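Local coordinates for CopC (Methylosinus trichosporium OB3b, PDB 5ICU), which binds copper(II) and probably takes part in periplasmic copper homeostasis, as a member of the CopC family with a cupredoxin-like beta-sandwich fold, at residues S18-G29 / P58-L68. Sequence-based numbering, arbitrary orientation.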
ATOM      1  N   SER A  18       2.833   2.154 -13.678  1.00 10.39           N
ATOM      2  CA  SER A  18       2.396   2.668 -12.389  1.00 10.15           C
ATOM      3  C   SER A  18       1.141   1.902 -11.949  1.00 10.37           C
ATOM      4  O   SER A  18       0.219   1.773 -12.733  1.00 10.81           O
ATOM      5  CB  SER A  18       2.047   4.144 -12.523  1.00 10.24           C
ATOM      6  OG  SER A  18       1.743   4.670 -11.241  1.00 10.13           O
ATOM      7  N   PRO A  19       1.109   1.419 -10.692  1.00 10.83           N
ATOM      8  CA  PRO A  19      -0.093   0.699 -10.220  1.00 11.41           C
ATOM      9  C   PRO A  19      -1.242   1.673  -9.996  1.00 11.71           C
ATOM     10  O   PRO A  19      -1.034   2.718  -9.393  1.00 12.37           O
ATOM     11  CB  PRO A  19       0.384   0.091  -8.902  1.00 11.42           C
ATOM     12  CG  PRO A  19       1.396   1.033  -8.407  1.00 11.19           C
ATOM     13  CD  PRO A  19       2.125   1.534  -9.627  1.00 10.78           C
ATOM     14  N   LYS A  20      -2.442   1.334 -10.411  1.00 12.47           N
ATOM     15  CA  LYS A  20      -3.573   2.230 -10.178  1.00 13.42           C
ATOM     16  C   LYS A  20      -3.905   2.320  -8.687  1.00 12.35           C
ATOM     17  O   LYS A  20      -4.298   3.370  -8.182  1.00 12.20           O
ATOM     18  CB  LYS A  20      -4.770   1.747 -10.946  1.00 15.43           C
ATOM     19  CG  LYS A  20      -4.550   1.804 -12.453  1.00 18.02           C
ATOM     20  CD  LYS A  20      -5.840   1.491 -13.189  1.00 21.52           C
ATOM     21  CE  LYS A  20      -5.638   1.526 -14.703  1.00 24.12           C
ATOM     22  NZ  LYS A  20      -6.893   1.807 -15.453  1.00 26.64           N
ATOM     23  N   LEU A  21      -3.691   1.232  -7.981  1.00 12.34           N
ATOM     24  CA  LEU A  21      -3.843   1.260  -6.548  1.00 12.31           C
ATOM     25  C   LEU A  21      -2.950   0.267  -5.882  1.00 11.02           C
ATOM     26  O   LEU A  21      -2.351  -0.617  -6.521  1.00 10.95           O
ATOM     27  CB  LEU A  21      -5.290   1.139  -6.120  1.00 14.36           C
ATOM     28  CG  LEU A  21      -6.009  -0.039  -6.657  1.00 15.52           C
ATOM     29  CD1 LEU A  21      -5.523  -1.275  -6.000  1.00 16.39           C
ATOM     30  CD2 LEU A  21      -7.528   0.001  -6.484  1.00 16.86           C
ATOM     31  N   VAL A  22      -2.793   0.481  -4.578  1.00  9.88           N
ATOM     32  CA  VAL A  22      -2.148  -0.454  -3.670  1.00  9.57           C
ATOM     33  C   VAL A  22      -3.268  -1.179  -2.957  1.00  9.14           C
ATOM     34  O   VAL A  22      -4.179  -0.520  -2.434  1.00  8.56           O
ATOM     35  CB  VAL A  22      -1.250   0.269  -2.665  1.00  9.81           C
ATOM     36  CG1 VAL A  22      -0.769  -0.671  -1.555  1.00 10.10           C
ATOM     37  CG2 VAL A  22      -0.080   0.906  -3.359  1.00 10.06           C
ATOM     38  N   LYS A  23      -3.224  -2.499  -2.958  1.00  9.14           N
ATOM     39  CA  LYS A  23      -4.214  -3.350  -2.301  1.00  9.83           C
ATOM     40  C   LYS A  23      -3.542  -4.146  -1.227  1.00  9.07           C
ATOM     41  O   LYS A  23      -2.586  -4.885  -1.500  1.00  9.12           O
ATOM     42  CB  LYS A  23      -4.842  -4.345  -3.288  1.00 11.90           C
ATOM     43  CG  LYS A  23      -5.474  -3.717  -4.479  1.00 14.66           C
ATOM     44  CD  LYS A  23      -6.256  -4.674  -5.362  1.00 17.57           C
ATOM     45  CE  LYS A  23      -6.069  -4.472  -6.856  1.00 20.14           C
ATOM     46  NZ  LYS A  23      -7.352  -4.645  -7.608  1.00 22.66           N
ATOM     47  N   LEU A  24      -4.035  -4.058   0.002  1.00  8.05           N
ATOM     48  CA  LEU A  24      -3.488  -4.825   1.114  1.00  7.84           C
ATOM     49  C   LEU A  24      -4.544  -5.716   1.709  1.00  8.05           C
ATOM     50  O   LEU A  24      -5.693  -5.291   1.848  1.00  8.24           O
ATOM     51  CB  LEU A  24      -2.990  -3.851   2.183  1.00  7.39           C
ATOM     52  CG  LEU A  24      -1.968  -2.789   1.793  1.00  7.19           C
ATOM     53  CD1 LEU A  24      -1.544  -1.991   3.019  1.00  7.04           C
ATOM     54  CD2 LEU A  24      -0.743  -3.374   1.146  1.00  7.24           C
ATOM     55  N   ARG A  25      -4.178  -6.944   2.072  1.00  7.96           N
ATOM     56  CA  ARG A  25      -5.084  -7.874   2.752  1.00  8.57           C
ATOM     57  C   ARG A  25      -4.401  -8.342   4.009  1.00  7.85           C
ATOM     58  O   ARG A  25      -3.188  -8.647   4.018  1.00  7.63           O
ATOM     59  CB  ARG A  25      -5.430  -9.060   1.843  1.00 10.14           C
ATOM     60  CG  ARG A  25      -6.335 -10.067   2.494  1.00 12.21           C
ATOM     61  CD  ARG A  25      -7.005 -10.999   1.515  1.00 14.62           C
ATOM     62  NE  ARG A  25      -6.049 -11.822   0.802  1.00 17.50           N
ATOM     63  CZ  ARG A  25      -5.539 -12.984   1.246  1.00 19.71           C
ATOM     64  NH1 ARG A  25      -5.894 -13.493   2.428  1.00 20.82           N
ATOM     65  NH2 ARG A  25      -4.680 -13.665   0.482  1.00 22.02           N
ATOM     66  N   PHE A  26      -5.177  -8.385   5.091  1.00  7.39           N
ATOM     67  CA  PHE A  26      -4.706  -8.668   6.440  1.00  7.16           C
ATOM     68  C   PHE A  26      -5.283  -9.984   6.934  1.00  7.30           C
ATOM     69  O   PHE A  26      -6.267 -10.490   6.391  1.00  7.78           O
ATOM     70  CB  PHE A  26      -5.024  -7.495   7.367  1.00  6.88           C
ATOM     71  CG  PHE A  26      -4.404  -6.202   6.931  1.00  6.58           C
ATOM     72  CD1 PHE A  26      -5.031  -5.383   6.014  1.00  6.62           C
ATOM     73  CD2 PHE A  26      -3.158  -5.833   7.384  1.00  6.46           C
ATOM     74  CE1 PHE A  26      -4.435  -4.211   5.565  1.00  6.54           C
ATOM     75  CE2 PHE A  26      -2.559  -4.685   6.933  1.00  6.30           C
ATOM     76  CZ  PHE A  26      -3.197  -3.882   6.008  1.00  6.35           C
ATOM     77  N   GLY A  27      -4.710 -10.493   8.016  1.00  7.41           N
ATOM     78  CA  GLY A  27      -5.164 -11.724   8.621  1.00  7.87           C
ATOM     79  C   GLY A  27      -6.389 -11.637   9.488  1.00  8.03           C
ATOM     80  O   GLY A  27      -6.895 -12.683   9.962  1.00  9.44           O
ATOM     81  N   GLY A  28      -6.867 -10.438   9.728  1.00  7.61           N
ATOM     82  CA  GLY A  28      -8.089 -10.183  10.506  1.00  7.63           C
ATOM     83  C   GLY A  28      -8.618  -8.853  10.025  1.00  7.37           C
ATOM     84  O   GLY A  28      -8.033  -8.176   9.145  1.00  7.25           O
ATOM     85  N   GLY A  29      -9.748  -8.434  10.592  1.00  7.18           N
ATOM     86  CA  GLY A  29     -10.373  -7.165  10.189  1.00  7.07           C
ATOM     87  C   GLY A  29      -9.474  -5.983  10.524  1.00  6.75           C
ATOM     88  O   GLY A  29      -8.745  -5.979  11.509  1.00  6.40           O
ATOM     89  N   PRO A  58     -13.828  -6.878   5.402  1.00 10.01           N
ATOM     90  CA  PRO A  58     -13.180  -6.183   6.529  1.00  9.59           C
ATOM     91  C   PRO A  58     -11.659  -6.338   6.577  1.00  8.99           C
ATOM     92  O   PRO A  58     -10.970  -5.536   7.220  1.00  8.36           O
ATOM     93  CB  PRO A  58     -13.785  -6.875   7.764  1.00  9.81           C
ATOM     94  CG  PRO A  58     -14.397  -8.147   7.293  1.00 10.66           C
ATOM     95  CD  PRO A  58     -14.776  -7.933   5.866  1.00 10.60           C
ATOM     96  N   ARG A  59     -11.131  -7.358   5.903  1.00  9.26           N
ATOM     97  CA  ARG A  59      -9.702  -7.643   5.966  1.00  9.43           C
ATOM     98  C   ARG A  59      -8.909  -6.902   4.895  1.00  9.15           C
ATOM     99  O   ARG A  59      -7.700  -7.102   4.804  1.00  8.76           O
ATOM    100  CB  ARG A  59      -9.434  -9.139   5.841  1.00 10.67           C
ATOM    101  CG  ARG A  59     -10.149  -9.942   6.879  1.00 12.11           C
ATOM    102  CD  ARG A  59      -9.659 -11.372   6.919  1.00 14.41           C
ATOM    103  NE  ARG A  59     -10.298 -12.081   7.990  1.00 17.80           N
ATOM    104  CZ  ARG A  59     -10.060 -13.344   8.323  1.00 20.73           C
ATOM    105  NH1 ARG A  59      -9.157 -14.064   7.653  1.00 22.74           N
ATOM    106  NH2 ARG A  59     -10.731 -13.864   9.357  1.00 22.59           N
ATOM    107  N   GLU A  60      -9.542  -6.074   4.066  1.00  8.95           N
ATOM    108  CA  GLU A  60      -8.851  -5.446   2.930  1.00  9.44           C
ATOM    109  C   GLU A  60      -8.843  -3.948   2.997  1.00  8.65           C
ATOM    110  O   GLU A  60      -9.786  -3.358   3.472  1.00  8.57           O
ATOM    111  CB  GLU A  60      -9.469  -5.920   1.606  1.00 10.92           C
ATOM    112  CG  GLU A  60      -9.294  -7.415   1.458  1.00 12.80           C
ATOM    113  CD  GLU A  60      -9.848  -8.013   0.195  1.00 15.50           C
ATOM    114  OE1 GLU A  60     -10.144  -7.280  -0.773  1.00 17.15           O
ATOM    115  OE2 GLU A  60      -9.973  -9.258   0.163  1.00 17.69           O
ATOM    116  N   LEU A  61      -7.778  -3.349   2.487  1.00  8.09           N
ATOM    117  CA  LEU A  61      -7.717  -1.900   2.308  1.00  8.07           C
ATOM    118  C   LEU A  61      -7.164  -1.622   0.956  1.00  8.23           C
ATOM    119  O   LEU A  61      -6.301  -2.368   0.454  1.00  8.42           O
ATOM    120  CB  LEU A  61      -6.815  -1.223   3.337  1.00  7.94           C
ATOM    121  CG  LEU A  61      -7.274  -1.237   4.783  1.00  8.19           C
ATOM    122  CD1 LEU A  61      -6.168  -0.678   5.615  1.00  8.22           C
ATOM    123  CD2 LEU A  61      -8.577  -0.475   4.971  1.00  8.24           C
ATOM    124  N   THR A  62      -7.558  -0.482   0.389  1.00  8.14           N
ATOM    125  CA  THR A  62      -6.917   0.004  -0.848  1.00  8.66           C
ATOM    126  C   THR A  62      -6.516   1.469  -0.736  1.00  8.52           C
ATOM    127  O   THR A  62      -7.055   2.227   0.109  1.00  8.33           O
ATOM    128  CB  THR A  62      -7.809  -0.181  -2.085  1.00  9.22           C
ATOM    129  OG1 THR A  62      -8.975   0.620  -1.955  1.00  9.89           O
ATOM    130  CG2 THR A  62      -8.188  -1.626  -2.333  1.00  9.53           C
ATOM    131  N   LEU A  63      -5.520   1.855  -1.549  1.00  8.95           N
ATOM    132  CA  LEU A  63      -5.112   3.251  -1.658  1.00  9.66           C
ATOM    133  C   LEU A  63      -4.984   3.555  -3.156  1.00 10.14           C
ATOM    134  O   LEU A  63      -4.198   2.892  -3.844  1.00 10.18           O
ATOM    135  CB  LEU A  63      -3.775   3.458  -0.957  1.00  9.84           C
ATOM    136  CG  LEU A  63      -3.164   4.868  -1.140  1.00 10.56           C
ATOM    137  CD1 LEU A  63      -4.078   5.930  -0.577  1.00 11.14           C
ATOM    138  CD2 LEU A  63      -1.797   4.853  -0.512  1.00 10.90           C
ATOM    139  N   ASP A  64      -5.701   4.582  -3.624  1.00 11.15           N
ATOM    140  CA  ASP A  64      -5.559   5.023  -5.028  1.00 13.00           C
ATOM    141  C   ASP A  64      -4.258   5.782  -5.176  1.00 12.04           C
ATOM    142  O   ASP A  64      -3.977   6.711  -4.413  1.00 12.85           O
ATOM    143  CB  ASP A  64      -6.725   5.895  -5.388  1.00 15.46           C
ATOM    144  CG  ASP A  64      -8.007   5.111  -5.537  1.00 18.38           C
ATOM    145  OD1 ASP A  64      -7.984   3.856  -5.627  1.00 22.79           O
ATOM    146  OD2 ASP A  64      -9.062   5.764  -5.576  1.00 24.02           O
ATOM    147  N   ALA A  65      -3.421   5.365  -6.114  1.00 11.32           N
ATOM    148  CA  ALA A  65      -2.127   6.024  -6.323  1.00 10.77           C
ATOM    149  C   ALA A  65      -2.246   7.045  -7.443  1.00 10.84           C
ATOM    150  O   ALA A  65      -2.859   6.773  -8.460  1.00 11.22           O
ATOM    151  CB  ALA A  65      -1.058   5.014  -6.665  1.00 10.71           C
ATOM    152  N   PRO A  66      -1.557   8.162  -7.313  1.00 10.35           N
ATOM    153  CA  PRO A  66      -1.328   8.995  -8.514  1.00 10.61           C
ATOM    154  C   PRO A  66      -0.353   8.301  -9.431  1.00 10.59           C
ATOM    155  O   PRO A  66       0.188   7.241  -9.123  1.00 10.31           O
ATOM    156  CB  PRO A  66      -0.677  10.252  -7.939  1.00 10.74           C
ATOM    157  CG  PRO A  66       0.100   9.716  -6.774  1.00 10.73           C
ATOM    158  CD  PRO A  66      -0.707   8.585  -6.180  1.00 10.65           C
ATOM    159  N   GLU A  67      -0.152   8.845 -10.617  1.00 10.67           N
ATOM    160  CA  GLU A  67       0.806   8.350 -11.547  1.00 11.27           C
ATOM    161  C   GLU A  67       2.183   8.419 -10.966  1.00 10.89           C
ATOM    162  O   GLU A  67       2.627   9.512 -10.580  1.00 12.78           O
ATOM    163  CB  GLU A  67       0.728   9.162 -12.851  1.00 11.92           C
ATOM    164  CG  GLU A  67       1.675   8.701 -13.936  1.00 12.41           C
ATOM    165  CD  GLU A  67       1.386   7.317 -14.500  1.00 12.85           C
ATOM    166  OE1 GLU A  67       0.308   6.771 -14.258  1.00 12.87           O
ATOM    167  OE2 GLU A  67       2.231   6.794 -15.282  1.00 14.68           O
ATOM    168  N   LEU A  68       2.814   7.263 -10.852  1.00 10.13           N
ATOM    169  CA  LEU A  68       4.140   7.132 -10.284  1.00  9.93           C
ATOM    170  C   LEU A  68       5.216   7.068 -11.357  1.00 10.40           C
ATOM    171  O   LEU A  68       5.188   6.193 -12.214  1.00 11.13           O
ATOM    172  CB  LEU A  68       4.233   5.877  -9.425  1.00  9.86           C
ATOM    173  CG  LEU A  68       3.255   5.742  -8.239  1.00  9.72           C
ATOM    174  CD1 LEU A  68       3.602   4.506  -7.466  1.00  9.71           C
ATOM    175  CD2 LEU A  68       3.266   6.954  -7.343  1.00  9.88           C
TER
HETATM  176  O   HOH W   1      -0.829   5.150 -10.595  1.00 12.80           O
HETATM  177  O   HOH W   2       3.212   4.022 -15.871  1.00 16.56           O
HETATM  178  O   HOH W   3      -5.006   5.627  -9.210  1.00 18.24           O
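Between Val22 and Leu63, and again between Leu24 and Leu61, paired backbone hydrogen bonds fix the register of antiparallel strands 21-26 and 60-64, a worked example of a two-faced sandwich sheet in which successive residues point to opposite sides. Val22, Leu24, Leu61 and Leu63 point to the buried face, where Val22 and Leu24 pack on Tyr91 of the other sheet; Lys23, Thr62, Arg25 and Glu60 line the outer one. Past Phe26, whose N bonds to Arg59 O, the side chain of Arg59 runs extended across the Gly27-Gly29 loop. Arg59 CB lies 3.5 Å from Phe26 O, CG reaches Gly28 O at 3.6 Å, CD returns to Phe26 O, and NE passes Gly28 CA. The guanidinium ends with one face over Gly27 O, which sits 3.5 Å from Arg59 NH1 and off-centre toward the rim. Beyond the other strand end, Ser18 OG stands anti to its own N (chi1 -175°), a rotation that brings it to Leu68 N, which donates a 2.8 Å bond at 160°. Water 1 bonds the same hydroxyl, with Pro19 O and Pro66 O also within reach. With an alanine here the hydroxyl is gone, and Leu68 N would probably lose its acceptor and water 1 one of its anchors. Main-chain bonding thus runs one step past the strands, to Ala65 N on Lys20 O, before serine hydroxyl and water take over.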